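Side-chain contact in 3-hydroxyacyl-thioester dehydratase X (Mycobacterium tuberculosis, PDB 4OOB), which catalyses the reversible hydration of trans-2-enoyl-CoA to (3R)-3-hydroxyacyl-CoA over a broad range of chain lengths, with a preference for C8 to C12 substrates: residues Ala46-Ser51 and Thr109-Gly114. Sequence-based numbering, arbitrary orientation.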
# COMPACT_ATOMS: atom_id res chain seq x y z
N ALA A 46 -3.82 -6.48 -1.45
CA ALA A 46 -4.94 -6.52 -2.41
C ALA A 46 -5.94 -7.62 -2.08
O ALA A 46 -7.16 -7.43 -2.07
CB ALA A 46 -4.44 -6.66 -3.83
N LEU A 47 -5.43 -8.78 -1.73
CA LEU A 47 -6.28 -9.92 -1.48
C LEU A 47 -7.30 -9.67 -0.35
O LEU A 47 -8.45 -10.13 -0.42
CB LEU A 47 -5.40 -11.10 -1.12
CG LEU A 47 -6.04 -12.46 -0.81
CD1 LEU A 47 -6.62 -13.11 -2.07
CD2 LEU A 47 -4.99 -13.35 -0.17
N THR A 48 -6.83 -9.03 0.72
CA THR A 48 -7.63 -8.82 1.94
C THR A 48 -8.44 -7.55 1.91
O THR A 48 -9.34 -7.40 2.71
CB THR A 48 -6.75 -8.86 3.23
OG1 THR A 48 -5.80 -7.80 3.23
CG2 THR A 48 -6.00 -10.20 3.39
N PHE A 49 -8.16 -6.64 0.98
CA PHE A 49 -8.70 -5.28 1.11
C PHE A 49 -10.22 -5.18 1.06
O PHE A 49 -10.86 -4.40 1.77
CB PHE A 49 -8.14 -4.36 0.05
CG PHE A 49 -8.33 -2.89 0.37
CD1 PHE A 49 -7.82 -2.37 1.54
CD2 PHE A 49 -9.04 -2.06 -0.46
CE1 PHE A 49 -7.98 -1.02 1.86
CE2 PHE A 49 -9.22 -0.73 -0.16
CZ PHE A 49 -8.69 -0.20 0.99
N PRO A 50 -10.82 -5.97 0.19
CA PRO A 50 -12.26 -5.94 0.24
C PRO A 50 -12.82 -6.46 1.59
O PRO A 50 -13.85 -5.94 2.02
CB PRO A 50 -12.65 -6.82 -0.95
CG PRO A 50 -11.45 -6.70 -1.90
CD PRO A 50 -10.33 -6.83 -0.90
N SER A 51 -12.15 -7.40 2.27
CA SER A 51 -12.55 -7.79 3.64
C SER A 51 -12.29 -6.68 4.67
O SER A 51 -13.07 -6.47 5.60
CB SER A 51 -11.83 -9.07 4.09
OG SER A 51 -11.99 -10.09 3.11
N THR A 109 -4.58 -6.47 10.00
CA THR A 109 -4.96 -7.69 9.33
C THR A 109 -3.98 -8.85 9.62
O THR A 109 -2.74 -8.69 9.55
CB THR A 109 -5.11 -7.44 7.81
OG1 THR A 109 -6.13 -6.49 7.60
CG2 THR A 109 -5.53 -8.67 7.06
N ASN A 110 -4.59 -9.99 9.93
CA ASN A 110 -3.90 -11.26 10.18
C ASN A 110 -4.34 -12.27 9.11
O ASN A 110 -5.54 -12.64 9.04
CB ASN A 110 -4.23 -11.81 11.58
CG ASN A 110 -3.42 -11.11 12.69
OD1 ASN A 110 -2.29 -11.50 12.96
ND2 ASN A 110 -3.98 -10.05 13.29
N VAL A 111 -3.36 -12.71 8.32
CA VAL A 111 -3.56 -13.69 7.26
C VAL A 111 -2.90 -15.02 7.65
O VAL A 111 -1.68 -15.10 7.82
CB VAL A 111 -2.98 -13.16 5.94
CG1 VAL A 111 -2.98 -14.23 4.84
CG2 VAL A 111 -3.76 -11.93 5.49
N SER A 112 -3.72 -16.05 7.80
CA SER A 112 -3.25 -17.35 8.28
C SER A 112 -3.30 -18.42 7.20
O SER A 112 -4.15 -18.39 6.31
CB SER A 112 -4.11 -17.83 9.43
OG SER A 112 -3.87 -16.98 10.53
N VAL A 113 -2.35 -19.33 7.32
CA VAL A 113 -2.31 -20.61 6.63
C VAL A 113 -2.19 -21.69 7.70
O VAL A 113 -1.26 -21.68 8.54
CB VAL A 113 -1.12 -20.70 5.68
CG1 VAL A 113 -1.04 -22.10 5.05
CG2 VAL A 113 -1.25 -19.62 4.60
N GLY A 114 -3.16 -22.61 7.70
CA GLY A 114 -3.40 -23.49 8.83
C GLY A 114 -3.84 -22.64 10.00
O GLY A 114 -4.62 -21.70 9.83
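Thr-48 OG1, which lies 3.9 Å from Thr-109 CG2 across the contact, makes its hydrogen bond inside its own helix, to the carbonyl oxygen of Pro-44 one turn earlier. The torsion explains this: with chi1 at 63°, OG1 sits between the backbone N and the carbonyl carbon and turns back onto the helix, while CG2 lies anti to the carbonyl carbon and projects at the strand. That methyl makes the closest touch, to Val-111, where Thr-48 CG2 and Val-111 CG2 stand 3.5 Å apart, a snug methyl-to-methyl contact between side chains that pass each other at a slant. Thr-109 meets Thr-48 tip to tip, its CG2 also 4.0 Å from both Thr-48 CB and Thr-48 CG2. With chi1 at -62°, Thr-109 OG1 stands beside the backbone N and CG2 swings anti to that nitrogen, which turns a methyl to the helix. Thr-109 and Val-111, two residues apart on the strand, point to the same face, and the Thr-48 methyl reaches both; the intervening Asn-110 turns to the opposite face, where its OD1 is hydrogen-bonded to His-120 ND1. The backbones stay well separated, 7.9 Å between Thr-48 CA and Thr-109 CA. Neighbours widen the nonpolar patch: Val-87 of the adjoining strand 86-99 touches both Leu-47 and Val-111, and Trp-119 of strand 116-128 lies against Val-111. Helix 43-57 thus lies against the curved antiparallel sheet that wraps it, as in a hotdog fold. With no hydrogen bond or charge pair joining the segments and only 113 Å² buried, they meet by van der Waals packing of three side chains, mostly methyl against methyl, while the Thr-48 hydroxyl is satisfied within the helix.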